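Local atomic coordinates of DUF3822 family protein (Bacteroides thetaiotaomicron VPI-5482, PDB entry 3HRG), a protein that is of unknown function but has an actin-like ATPase fold, and so may bind a nucleotide like its distant relatives. Residues Arg77-Pro82 / His97-Arg102. Numbering follows the deposited sequence. Where two conformers were deposited one is given.
Sequences RFTMIP and HNHQKR. With PEG (di(hydroxyethyl)ether), chain D.
Two like charges stack here: the guanidinium of R77 lies flat against that of R102, centres 3.7 Å apart and planes 15° from parallel. NE of R77 sits over the middle of the R102 group, and E105, salt-bridged to this same NE, probably offsets the repulsion. A bend at chi3 (65°) turns NE of R77 out of the line of its extended CA-CB-CG-CD chain, bringing it over R102. In the guanidinium plane, NH2 donates a nearly straight bond to the carbonyl of Q100 (NH2 to O 2.9 Å), while CB of H99 covers the face opposite R102. An alanine in place of R77 would probably leave the Q100 carbonyl and E105 without this partner and strip one face of the R102 guanidinium of its stack. The H99 ring lies over CA of R77 in a CH-pi contact and reaches the strand through NE2, 3.0 Å from OG1 of T79 in a hydrogen bond and 3.0 Å from O of F78 in a weak one. OG1 of T79 also touches CB of N98, at 3.6 Å. The arrangement lays the surface loop between helix 91-96 and strand 105-112 along the start of edge strand 78-82, beside the three-stranded antiparallel sheet of this actin-like ATPase fold.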
ATOM      1  N   ARG A  77       9.961   0.998   0.070  1.00 12.19           N
ATOM      2  CA  ARG A  77      10.887   0.657  -1.010  1.00 12.86           C
ATOM      3  C   ARG A  77      10.172   0.446  -2.325  1.00 13.21           C
ATOM      4  O   ARG A  77      10.034  -0.667  -2.789  1.00 12.49           O
ATOM      5  CB  ARG A  77      11.741  -0.543  -0.621  1.00 12.50           C
ATOM      6  CG  ARG A  77      12.637  -0.223   0.610  1.00 12.53           C
ATOM      7  CD  ARG A  77      13.544  -1.327   1.017  1.00 14.21           C
ATOM      8  NE  ARG A  77      14.528  -1.607  -0.022  1.00 13.33           N
ATOM      9  CZ  ARG A  77      15.659  -0.922  -0.222  1.00 14.58           C
ATOM     10  NH1 ARG A  77      16.013   0.116   0.542  1.00 15.37           N
ATOM     11  NH2 ARG A  77      16.456  -1.282  -1.207  1.00 14.91           N
ATOM     12  N   PHE A  78       9.704   1.560  -2.892  1.00 12.98           N
ATOM     13  CA  PHE A  78       9.040   1.555  -4.192  1.00 12.96           C
ATOM     14  C   PHE A  78       9.366   2.862  -4.879  1.00 13.01           C
ATOM     15  O   PHE A  78       9.713   3.868  -4.236  1.00 13.27           O
ATOM     16  CB  PHE A  78       7.504   1.371  -4.145  1.00 12.94           C
ATOM     17  CG  PHE A  78       6.757   2.538  -3.527  1.00 13.61           C
ATOM     18  CD1 PHE A  78       6.349   3.627  -4.292  1.00 13.90           C
ATOM     19  CD2 PHE A  78       6.511   2.550  -2.184  1.00 12.81           C
ATOM     20  CE1 PHE A  78       5.667   4.675  -3.719  1.00 14.96           C
ATOM     21  CE2 PHE A  78       5.829   3.599  -1.596  1.00 13.89           C
ATOM     22  CZ  PHE A  78       5.429   4.685  -2.372  1.00 14.90           C
ATOM     23  N   THR A  79       9.264   2.826  -6.203  1.00 14.11           N
ATOM     24  CA  THR A  79       9.521   3.967  -7.049  1.00 13.80           C
ATOM     25  C   THR A  79       8.491   4.010  -8.179  1.00 14.01           C
ATOM     26  O   THR A  79       8.225   2.993  -8.824  1.00 13.48           O
ATOM     27  CB  THR A  79      10.898   3.855  -7.680  1.00 14.63           C
ATOM     28  OG1 THR A  79      11.898   4.023  -6.678  1.00 16.82           O
ATOM     29  CG2 THR A  79      11.080   4.935  -8.782  1.00 16.01           C
HETATM   30  N   MSE A  80       7.909   5.178  -8.411  1.00 13.51           N
HETATM   31  CA  MSE A  80       6.932   5.335  -9.476  1.00 13.19           C
HETATM   32  C   MSE A  80       7.587   5.928 -10.704  1.00 13.18           C
HETATM   33  O   MSE A  80       8.372   6.858 -10.582  1.00 11.92           O
HETATM   34  CB  MSE A  80       5.782   6.231  -9.015  1.00 12.94           C
HETATM   35  CG  MSE A  80       4.656   6.416 -10.041  1.00 13.07           C
HETATM   36 SE   MSE A  80       4.920   7.802 -11.353  0.75  9.97          SE
HETATM   37  CE  MSE A  80       4.799   9.370 -10.205  1.00 14.58           C
ATOM     38  N   ILE A  81       7.259   5.368 -11.877  1.00 12.77           N
ATOM     39  CA  ILE A  81       7.756   5.920 -13.135  0.50 12.59           C
ATOM     40  C   ILE A  81       6.594   5.944 -14.147  1.00 12.46           C
ATOM     41  O   ILE A  81       5.774   5.024 -14.210  1.00 12.96           O
ATOM     42  CB  ILE A  81       8.999   5.174 -13.692  0.50 12.37           C
ATOM     43  CG1 ILE A  81       9.658   5.987 -14.821  0.50 13.04           C
ATOM     44  CG2 ILE A  81       8.647   3.772 -14.122  0.50 11.94           C
ATOM     45  CD1 ILE A  81      10.772   5.228 -15.490  0.50 14.64           C
ATOM     46  N   PRO A  82       6.469   7.055 -14.899  1.00 11.80           N
ATOM     47  CA  PRO A  82       5.374   7.070 -15.855  1.00 11.71           C
ATOM     48  C   PRO A  82       5.573   5.942 -16.854  1.00 11.62           C
ATOM     49  O   PRO A  82       6.714   5.618 -17.170  1.00 10.92           O
ATOM     50  CB  PRO A  82       5.516   8.432 -16.537  1.00 12.75           C
ATOM     51  CG  PRO A  82       6.177   9.274 -15.546  1.00 11.91           C
ATOM     52  CD  PRO A  82       7.021   8.411 -14.693  1.00 13.00           C
ATOM     53  N   HIS A  97      18.871   3.533  -8.305  0.60 12.81           N
ATOM     54  CA  HIS A  97      19.247   4.949  -8.376  0.60 13.33           C
ATOM     55  C   HIS A  97      18.325   5.768  -7.408  0.60 13.89           C
ATOM     56  O   HIS A  97      18.517   6.956  -7.211  0.60 13.93           O
ATOM     57  CB  HIS A  97      19.268   5.501  -9.811  0.60 13.21           C
ATOM     58  CG  HIS A  97      20.557   5.233 -10.532  0.60 12.14           C
ATOM     59  ND1 HIS A  97      21.730   5.875 -10.199  0.60  9.74           N
ATOM     60  CD2 HIS A  97      20.852   4.428 -11.583  0.60 11.36           C
ATOM     61  CE1 HIS A  97      22.701   5.448 -10.992  0.60 11.88           C
ATOM     62  NE2 HIS A  97      22.192   4.575 -11.845  0.60  9.69           N
ATOM     63  N   ASN A  98      17.319   5.128  -6.826  1.00 14.37           N
ATOM     64  CA  ASN A  98      16.435   5.755  -5.828  1.00 15.15           C
ATOM     65  C   ASN A  98      16.464   5.125  -4.438  1.00 15.56           C
ATOM     66  O   ASN A  98      15.971   5.748  -3.492  1.00 15.12           O
ATOM     67  CB  ASN A  98      15.009   5.739  -6.362  1.00 16.09           C
ATOM     68  CG  ASN A  98      14.793   6.757  -7.480  1.00 18.43           C
ATOM     69  OD1 ASN A  98      14.676   7.959  -7.228  1.00 23.89           O
ATOM     70  ND2 ASN A  98      14.746   6.290  -8.699  1.00 19.70           N
ATOM     71  N   HIS A  99      16.970   3.889  -4.312  1.00 15.25           N
ATOM     72  CA  HIS A  99      17.034   3.184  -3.026  1.00 15.13           C
ATOM     73  C   HIS A  99      18.414   2.561  -2.868  1.00 15.95           C
ATOM     74  O   HIS A  99      19.034   2.156  -3.844  1.00 14.94           O
ATOM     75  CB  HIS A  99      15.970   2.100  -2.959  1.00 15.08           C
ATOM     76  CG  HIS A  99      14.576   2.621  -3.141  1.00 14.24           C
ATOM     77  ND1 HIS A  99      13.860   3.190  -2.116  1.00 14.04           N
ATOM     78  CD2 HIS A  99      13.783   2.672  -4.230  1.00 15.59           C
ATOM     79  CE1 HIS A  99      12.696   3.609  -2.578  1.00 14.53           C
ATOM     80  NE2 HIS A  99      12.611   3.278  -3.851  1.00 14.82           N
ATOM     81  N   GLN A 100      18.867   2.445  -1.626  1.00 16.56           N
ATOM     82  CA  GLN A 100      20.161   1.866  -1.317  0.50 16.98           C
ATOM     83  C   GLN A 100      20.183   0.404  -1.740  1.00 17.06           C
ATOM     84  O   GLN A 100      19.185  -0.316  -1.556  1.00 15.67           O
ATOM     85  CB  GLN A 100      20.454   1.998   0.190  0.50 17.28           C
ATOM     86  CG  GLN A 100      21.767   1.373   0.639  0.50 18.40           C
ATOM     87  CD  GLN A 100      22.108   1.631   2.106  0.50 20.30           C
ATOM     88  OE1 GLN A 100      21.384   2.327   2.819  0.50 22.45           O
ATOM     89  NE2 GLN A 100      23.219   1.065   2.556  0.50 19.75           N
ATOM     90  N   LYS A 101      21.296  -0.046  -2.317  1.00 17.57           N
ATOM     91  CA  LYS A 101      21.443  -1.447  -2.731  1.00 18.62           C
ATOM     92  C   LYS A 101      21.252  -2.374  -1.538  1.00 19.65           C
ATOM     93  O   LYS A 101      21.530  -1.986  -0.402  1.00 19.48           O
ATOM     94  CB  LYS A 101      22.809  -1.723  -3.392  1.00 18.52           C
ATOM     95  CG  LYS A 101      22.980  -1.147  -4.806  1.00 18.64           C
ATOM     96  CD  LYS A 101      24.388  -1.467  -5.395  1.00 20.35           C
ATOM     97  N   ARG A 102      20.767  -3.586  -1.813  1.00 20.65           N
ATOM     98  CA  ARG A 102      20.491  -4.572  -0.776  1.00 21.78           C
ATOM     99  C   ARG A 102      20.561  -5.964  -1.395  1.00 22.80           C
ATOM    100  O   ARG A 102      19.849  -6.260  -2.349  1.00 23.71           O
ATOM    101  CB  ARG A 102      19.117  -4.263  -0.213  1.00 22.08           C
ATOM    102  CG  ARG A 102      18.684  -5.109   0.897  1.00 21.70           C
ATOM    103  CD  ARG A 102      17.349  -4.677   1.400  1.00 21.55           C
ATOM    104  NE  ARG A 102      17.343  -3.378   2.080  1.00 20.10           N
ATOM    105  CZ  ARG A 102      16.331  -2.947   2.842  1.00 18.75           C
ATOM    106  NH1 ARG A 102      15.236  -3.675   3.020  1.00 18.91           N
ATOM    107  NH2 ARG A 102      16.420  -1.789   3.455  1.00 19.17           N
TER
HETATM  108  C1  PEG D 259      20.013   6.139  -2.921  1.00 55.32           C
HETATM  109  O1  PEG D 259      20.384   5.352  -4.069  1.00 54.66           O
HETATM  110  C2  PEG D 259      18.985   7.226  -3.249  1.00 56.21           C
HETATM  111  O2  PEG D 259      19.574   8.523  -3.400  1.00 57.14           O
HETATM  112  C3  PEG D 259      18.616   9.586  -3.363  1.00 56.66           C